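Local coordinates for CT398 (Chlamydia trachomatis, PDB 4ILO), which is of unknown function but joins a long coiled-coil hairpin to a zinc ribbon, a make-up consistent with nucleic acid binding, at residues T43-K48 with E133-T138; R47-K52 with D126-L131. One frame throughout, in Å; residues are numbered along the deposited sequence.

Contact 1: T43-K48 with E133-T138; sequences TDIRRK and ESLSST
Ile-45 and Leu-135 lie level where the two long arms of the coiled-coil hairpin run antiparallel, their CA atoms 6.0 Å apart. The short helical segments 43-48 and 133-138 have axes 9.6 Å apart at closest approach, with 161° between their N-to-C directions. No hydrogen bond joins the two; the contact is side-chain packing. Ile-45, buried, puts its two branches to different uses. Ile-45 CG2, anti to the backbone N, packs on Leu-135 CB at 3.7 Å, the two side chains passing one another in opposing senses. Ile-45 CD1 instead goes to the hydroxyl-bearing residues, lying 3.7 Å from Ser-134 OG and meeting Thr-138 tip to tip. That threonine hydroxyl is turned back on its own helix: Thr-138 OG1 donates to Ser-134 O at 2.8 Å, reaching this carbonyl from the face opposite to Thr-138 N, which donates to it too. On the flank, Arg-46 crosses Leu-135 at about a right angle, CG against CD2 at 3.6 Å, while its NH2 forms a salt bridge with Glu-139 farther along the second arm. The closest touch of Ile-45 is CD1 against Thr-138 OG1, 3.6 Å.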
ATOM      1  N   THR A  43      -4.575   2.935   6.965  1.00 24.32           N
ATOM      2  CA  THR A  43      -5.192   4.105   6.376  1.00 22.76           C
ATOM      3  C   THR A  43      -6.661   3.850   6.088  1.00 32.01           C
ATOM      4  O   THR A  43      -7.492   4.756   6.231  1.00 34.09           O
ATOM      5  CB  THR A  43      -4.426   4.516   5.132  1.00 31.63           C
ATOM      6  OG1 THR A  43      -3.151   5.024   5.544  1.00 31.01           O
ATOM      7  CG2 THR A  43      -5.203   5.592   4.370  1.00 30.79           C
ATOM      8  N   ASP A  44      -7.004   2.615   5.732  1.00 22.54           N
ATOM      9  CA  ASP A  44      -8.400   2.279   5.535  1.00 23.41           C
ATOM     10  C   ASP A  44      -9.187   2.419   6.833  1.00 26.90           C
ATOM     11  O   ASP A  44     -10.346   2.874   6.833  1.00 21.13           O
ATOM     12  CB  ASP A  44      -8.518   0.861   4.992  1.00 27.29           C
ATOM     13  CG  ASP A  44      -9.955   0.474   4.738  1.00 40.44           C
ATOM     14  OD1 ASP A  44     -10.556   1.085   3.831  1.00 45.92           O
ATOM     15  OD2 ASP A  44     -10.491  -0.418   5.445  1.00 52.15           O
ATOM     16  N   ILE A  45      -8.594   2.028   7.957  1.00 18.83           N
ATOM     17  CA  ILE A  45      -9.351   2.123   9.202  1.00 20.80           C
ATOM     18  C   ILE A  45      -9.492   3.580   9.617  1.00 26.65           C
ATOM     19  O   ILE A  45     -10.520   3.981  10.161  1.00 25.56           O
ATOM     20  CB  ILE A  45      -8.751   1.261  10.321  1.00 23.28           C
ATOM     21  CG1 ILE A  45      -8.745  -0.209   9.933  1.00 25.52           C
ATOM     22  CG2 ILE A  45      -9.576   1.411  11.568  1.00 31.54           C
ATOM     23  CD1 ILE A  45      -7.861  -1.044  10.836  1.00 23.60           C
ATOM     24  N   ARG A  46      -8.461   4.392   9.381  1.00 25.80           N
ATOM     25  CA  ARG A  46      -8.553   5.811   9.713  1.00 24.17           C
ATOM     26  C   ARG A  46      -9.639   6.487   8.905  1.00 25.31           C
ATOM     27  O   ARG A  46     -10.349   7.366   9.419  1.00 30.22           O
ATOM     28  CB  ARG A  46      -7.201   6.497   9.473  1.00 21.59           C
ATOM     29  CG  ARG A  46      -6.211   6.320  10.620  1.00 28.51           C
ATOM     30  CD  ARG A  46      -4.739   6.590  10.181  1.00 44.47           C
ATOM     31  NE  ARG A  46      -3.767   5.994  11.109  1.00 48.49           N
ATOM     32  CZ  ARG A  46      -2.507   5.662  10.796  1.00 49.62           C
ATOM     33  NH1 ARG A  46      -2.025   5.867   9.566  1.00 44.78           N
ATOM     34  NH2 ARG A  46      -1.710   5.129  11.725  1.00 53.04           N
ATOM     35  N   ARG A  47      -9.793   6.087   7.631  1.00 17.21           N
ATOM     36  CA  ARG A  47     -10.827   6.686   6.794  1.00 22.38           C
ATOM     37  C   ARG A  47     -12.208   6.372   7.351  1.00 28.89           C
ATOM     38  O   ARG A  47     -13.095   7.234   7.362  1.00 23.02           O
ATOM     39  CB  ARG A  47     -10.727   6.191   5.354  1.00 28.29           C
ATOM     40  N   LYS A  48     -12.417   5.124   7.788  1.00 16.35           N
ATOM     41  CA  LYS A  48     -13.690   4.771   8.386  1.00 20.34           C
ATOM     42  C   LYS A  48     -13.931   5.607   9.633  1.00 23.13           C
ATOM     43  O   LYS A  48     -15.046   6.113   9.838  1.00 21.26           O
ATOM     44  CB  LYS A  48     -13.754   3.271   8.687  1.00 23.19           C
ATOM     45  CG  LYS A  48     -13.920   2.392   7.444  1.00 27.70           C
ATOM     46  CD  LYS A  48     -14.072   0.901   7.798  1.00 33.74           C
ATOM     47  CE  LYS A  48     -13.843   0.020   6.562  1.00 37.74           C
ATOM     48  NZ  LYS A  48     -14.114  -1.411   6.847  1.00 42.24           N
ATOM     49  N   GLU A 133     -10.964   1.114  18.504  1.00 17.53           N
ATOM     50  CA  GLU A 133     -10.323  -0.060  19.093  1.00 19.49           C
ATOM     51  C   GLU A 133      -9.568  -0.837  18.037  1.00 18.21           C
ATOM     52  O   GLU A 133      -8.449  -1.292  18.273  1.00 27.78           O
ATOM     53  CB  GLU A 133     -11.375  -0.975  19.715  1.00 26.74           C
ATOM     54  CG  GLU A 133     -10.810  -2.093  20.618  1.00 38.35           C
ATOM     55  CD  GLU A 133     -11.786  -2.504  21.738  1.00 57.96           C
ATOM     56  OE1 GLU A 133     -11.337  -2.702  22.902  1.00 60.14           O
ATOM     57  OE2 GLU A 133     -13.012  -2.623  21.463  1.00 71.34           O
ATOM     58  N   SER A 134     -10.190  -1.028  16.875  1.00 14.95           N
ATOM     59  CA  SER A 134      -9.584  -1.813  15.808  1.00 19.63           C
ATOM     60  C   SER A 134      -8.354  -1.103  15.235  1.00 26.73           C
ATOM     61  O   SER A 134      -7.329  -1.744  14.949  1.00 26.36           O
ATOM     62  CB  SER A 134     -10.639  -2.116  14.744  1.00 17.84           C
ATOM     63  OG  SER A 134     -10.050  -2.417  13.518  1.00 31.97           O
ATOM     64  N   LEU A 135      -8.414   0.228  15.127  1.00 22.34           N
ATOM     65  CA  LEU A 135      -7.246   1.007  14.734  1.00 20.48           C
ATOM     66  C   LEU A 135      -6.109   0.862  15.747  1.00 29.01           C
ATOM     67  O   LEU A 135      -4.933   0.719  15.372  1.00 25.90           O
ATOM     68  CB  LEU A 135      -7.641   2.477  14.566  1.00 21.17           C
ATOM     69  CG  LEU A 135      -6.523   3.426  14.131  1.00 28.69           C
ATOM     70  CD1 LEU A 135      -5.784   2.864  12.939  1.00 30.38           C
ATOM     71  CD2 LEU A 135      -7.089   4.789  13.796  1.00 25.05           C
ATOM     72  N   SER A 136      -6.429   0.895  17.032  1.00 23.73           N
ATOM     73  CA  SER A 136      -5.377   0.800  18.033  1.00 27.54           C
ATOM     74  C   SER A 136      -4.795  -0.609  18.054  1.00 35.48           C
ATOM     75  O   SER A 136      -3.574  -0.773  18.128  1.00 18.43           O
ATOM     76  CB  SER A 136      -5.911   1.285  19.392  1.00 26.34           C
ATOM     77  OG  SER A 136      -4.988   1.201  20.469  1.00 28.68           O
ATOM     78  N   SER A 137      -5.644  -1.640  17.897  1.00 34.02           N
ATOM     79  CA  SER A 137      -5.131  -3.013  17.893  1.00 34.26           C
ATOM     80  C   SER A 137      -4.274  -3.287  16.665  1.00 30.63           C
ATOM     81  O   SER A 137      -3.254  -3.973  16.750  1.00 30.38           O
ATOM     82  CB  SER A 137      -6.275  -4.020  17.961  1.00 34.09           C
ATOM     83  OG  SER A 137      -6.918  -3.942  19.218  1.00 47.13           O
ATOM     84  N   THR A 138      -4.677  -2.772  15.511  1.00 25.91           N
ATOM     85  CA  THR A 138      -3.902  -2.983  14.300  1.00 25.70           C
ATOM     86  C   THR A 138      -2.528  -2.324  14.424  1.00 34.18           C
ATOM     87  O   THR A 138      -1.498  -2.970  14.199  1.00 40.76           O
ATOM     88  CB  THR A 138      -4.691  -2.425  13.111  1.00 29.01           C
ATOM     89  OG1 THR A 138      -5.932  -3.140  12.975  1.00 31.84           O
ATOM     90  CG2 THR A 138      -3.899  -2.527  11.810  1.00 33.94           C
TER

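Contact 2: R47-K52 with D126-L131; sequences RKVEEK and DLLISL
Leu-127 O takes the backbone N-H of Leu-131 at 2.9 Å, one helical turn that sets Leu-127 against Lys-52 and Leu-131 against Lys-48 and Val-49 on the other arm of the antiparallel coiled coil. The axes of segments 47-52 and 126-131 approach to 9.6 Å, with 155° between their directions, and no hydrogen bond passes from one to the other. Seam residues Ile-45, Val-49 and Lys-52 on one arm, and Leu-128, Leu-131 and Leu-135 on the other, recur at alternating three- and four-residue steps, as in a coiled coil. The two methyls of Val-49 are split between two leucines: CG2, anti to the carbonyl carbon, lies 3.7 Å from Leu-131 CB, whereas CG1 meets CD1 of the buried Leu-128 at 3.9 Å, these two side chains crossing at about a right angle. Leu-131 also spreads its methyls over the foot of Lys-48, with CD2 3.9 Å from Lys-48 CB; CD of the extended lysine still lies 4.0 Å from Leu-131 CD2 before the amino end leads away from segment 126-131. In Lys-52 a bend at chi2 (70°) sets CD off the straight path, and CB lies 4.1 Å from Leu-128 CD1. The ammonium has a long, weak ion pair with Glu-55 on its own helix. Both CE and NZ of Lys-52 lie 3.8 Å from Leu-127 CD1.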
ATOM      1  N   ARG A  47      -9.793   6.087   7.631  1.00 17.21           N
ATOM      2  CA  ARG A  47     -10.827   6.686   6.794  1.00 22.38           C
ATOM      3  C   ARG A  47     -12.208   6.372   7.351  1.00 28.89           C
ATOM      4  O   ARG A  47     -13.095   7.234   7.362  1.00 23.02           O
ATOM      5  CB  ARG A  47     -10.727   6.191   5.354  1.00 28.29           C
ATOM      6  N   LYS A  48     -12.417   5.124   7.788  1.00 16.35           N
ATOM      7  CA  LYS A  48     -13.690   4.771   8.386  1.00 20.34           C
ATOM      8  C   LYS A  48     -13.931   5.607   9.633  1.00 23.13           C
ATOM      9  O   LYS A  48     -15.046   6.113   9.838  1.00 21.26           O
ATOM     10  CB  LYS A  48     -13.754   3.271   8.687  1.00 23.19           C
ATOM     11  CG  LYS A  48     -13.920   2.392   7.444  1.00 27.70           C
ATOM     12  CD  LYS A  48     -14.072   0.901   7.798  1.00 33.74           C
ATOM     13  CE  LYS A  48     -13.843   0.020   6.562  1.00 37.74           C
ATOM     14  NZ  LYS A  48     -14.114  -1.411   6.847  1.00 42.24           N
ATOM     15  N   VAL A  49     -12.892   5.782  10.467  1.00 16.65           N
ATOM     16  CA  VAL A  49     -13.053   6.589  11.677  1.00 25.13           C
ATOM     17  C   VAL A  49     -13.444   8.025  11.317  1.00 27.14           C
ATOM     18  O   VAL A  49     -14.396   8.579  11.892  1.00 20.73           O
ATOM     19  CB  VAL A  49     -11.802   6.504  12.576  1.00 22.35           C
ATOM     20  CG1 VAL A  49     -11.881   7.521  13.694  1.00 19.29           C
ATOM     21  CG2 VAL A  49     -11.686   5.107  13.179  1.00 20.06           C
ATOM     22  N   GLU A  50     -12.796   8.600  10.288  1.00 20.77           N
ATOM     23  CA  GLU A  50     -13.085   9.968   9.845  1.00 18.57           C
ATOM     24  C   GLU A  50     -14.511  10.101   9.332  1.00 22.11           C
ATOM     25  O   GLU A  50     -15.220  11.048   9.689  1.00 21.81           O
ATOM     26  CB  GLU A  50     -12.111  10.405   8.751  1.00 17.74           C
ATOM     27  N   GLU A  51     -14.952   9.170   8.479  1.00 20.54           N
ATOM     28  CA  GLU A  51     -16.317   9.248   7.974  1.00 26.37           C
ATOM     29  C   GLU A  51     -17.315   9.148   9.119  1.00 23.19           C
ATOM     30  O   GLU A  51     -18.343   9.828   9.113  1.00 23.69           O
ATOM     31  CB  GLU A  51     -16.577   8.163   6.926  1.00 32.14           C
ATOM     32  CG  GLU A  51     -15.602   8.237   5.737  1.00 47.25           C
ATOM     33  CD  GLU A  51     -15.698   7.052   4.783  1.00 57.63           C
ATOM     34  OE1 GLU A  51     -16.255   5.996   5.168  1.00 58.53           O
ATOM     35  OE2 GLU A  51     -15.205   7.189   3.638  1.00 66.95           O
ATOM     36  N   LYS A  52     -17.015   8.309  10.117  1.00 22.42           N
ATOM     37  CA  LYS A  52     -17.917   8.155  11.249  1.00 21.82           C
ATOM     38  C   LYS A  52     -17.926   9.409  12.108  1.00 22.47           C
ATOM     39  O   LYS A  52     -18.990   9.855  12.569  1.00 24.18           O
ATOM     40  CB  LYS A  52     -17.553   6.928  12.080  1.00 14.94           C
ATOM     41  CG  LYS A  52     -18.761   6.213  12.588  1.00 28.80           C
ATOM     42  CD  LYS A  52     -19.391   5.582  11.378  1.00 36.86           C
ATOM     43  CE  LYS A  52     -20.665   4.951  11.684  1.00 34.20           C
ATOM     44  NZ  LYS A  52     -21.129   4.330  10.435  1.00 45.28           N
ATOM     45  N   ASP A 126     -21.387   3.500  19.070  1.00 12.52           N
ATOM     46  CA  ASP A 126     -20.841   2.164  19.288  1.00 11.58           C
ATOM     47  C   ASP A 126     -19.936   1.758  18.142  1.00 15.64           C
ATOM     48  O   ASP A 126     -18.952   1.032  18.336  1.00 17.62           O
ATOM     49  CB  ASP A 126     -21.978   1.147  19.450  1.00 12.27           C
ATOM     50  CG  ASP A 126     -22.679   1.249  20.812  1.00 19.60           C
ATOM     51  OD1 ASP A 126     -22.060   1.680  21.826  1.00 17.93           O
ATOM     52  OD2 ASP A 126     -23.862   0.867  20.860  1.00 18.95           O
ATOM     53  N   LEU A 127     -20.275   2.166  16.924  1.00 16.46           N
ATOM     54  CA  LEU A 127     -19.457   1.765  15.787  1.00 15.90           C
ATOM     55  C   LEU A 127     -18.156   2.514  15.781  1.00 10.51           C
ATOM     56  O   LEU A 127     -17.106   1.950  15.429  1.00 11.35           O
ATOM     57  CB  LEU A 127     -20.163   2.063  14.466  1.00 21.71           C
ATOM     58  CG  LEU A 127     -20.999   0.949  13.895  1.00 26.68           C
ATOM     59  CD1 LEU A 127     -21.864   1.481  12.762  1.00 34.30           C
ATOM     60  CD2 LEU A 127     -20.039  -0.108  13.418  1.00 28.75           C
ATOM     61  N   LEU A 128     -18.213   3.807  16.101  1.00 10.82           N
ATOM     62  CA  LEU A 128     -16.977   4.587  16.197  1.00 13.76           C
ATOM     63  C   LEU A 128     -16.042   3.984  17.235  1.00 14.65           C
ATOM     64  O   LEU A 128     -14.815   3.898  17.026  1.00 13.93           O
ATOM     65  CB  LEU A 128     -17.297   6.027  16.578  1.00 11.45           C
ATOM     66  CG  LEU A 128     -16.173   7.030  16.724  1.00 16.94           C
ATOM     67  CD1 LEU A 128     -15.305   7.019  15.496  1.00 24.03           C
ATOM     68  CD2 LEU A 128     -16.773   8.403  16.914  1.00 20.36           C
ATOM     69  N   ILE A 129     -16.602   3.557  18.361  1.00 12.51           N
ATOM     70  CA  ILE A 129     -15.756   3.063  19.453  1.00 14.61           C
ATOM     71  C   ILE A 129     -15.043   1.810  18.993  1.00 13.11           C
ATOM     72  O   ILE A 129     -13.844   1.614  19.216  1.00 13.52           O
ATOM     73  CB  ILE A 129     -16.637   2.766  20.679  1.00 18.98           C
ATOM     74  CG1 ILE A 129     -17.076   4.071  21.352  1.00 13.96           C
ATOM     75  CG2 ILE A 129     -15.901   1.888  21.672  1.00 25.48           C
ATOM     76  CD1 ILE A 129     -18.146   3.860  22.397  1.00 12.11           C
ATOM     77  N   SER A 130     -15.797   0.934  18.340  1.00 16.55           N
ATOM     78  CA  SER A 130     -15.243  -0.301  17.822  1.00 18.13           C
ATOM     79  C   SER A 130     -14.179  -0.031  16.756  1.00 19.27           C
ATOM     80  O   SER A 130     -13.180  -0.776  16.649  1.00 17.29           O
ATOM     81  CB  SER A 130     -16.401  -1.102  17.245  1.00 15.53           C
ATOM     82  OG  SER A 130     -15.974  -2.373  16.866  1.00 20.23           O
ATOM     83  N   LEU A 131     -14.377   1.004  15.931  1.00 18.25           N
ATOM     84  CA  LEU A 131     -13.370   1.282  14.886  1.00 22.45           C
ATOM     85  C   LEU A 131     -12.081   1.859  15.477  1.00 16.84           C
ATOM     86  O   LEU A 131     -10.974   1.575  14.991  1.00 26.39           O
ATOM     87  CB  LEU A 131     -13.935   2.244  13.828  1.00 18.93           C
ATOM     88  CG  LEU A 131     -14.996   1.753  12.847  1.00 20.86           C
ATOM     89  CD1 LEU A 131     -15.723   2.936  12.211  1.00 19.77           C
ATOM     90  CD2 LEU A 131     -14.381   0.860  11.752  1.00 24.75           C
TER

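How the contacts relate
From the N terminus, helix 2-86 passes first through 43-48 and then 47-52, which share Arg-47 and Lys-48, before the chain turns at the hairpin tip and returns as helix 90-171. The return arm reaches 126-131 first and 133-138 afterwards, so the loop closed by contact 2 nests inside the one closed by contact 1, with contact 2 nearer the tip. The two centres are 8 Å apart and form one continuous seam: Ile-45 CG2 of contact 1 lies 3.7 Å from Leu-131 O of contact 2. Both tie the same two arms together, while the zinc ribbon follows later in the chain.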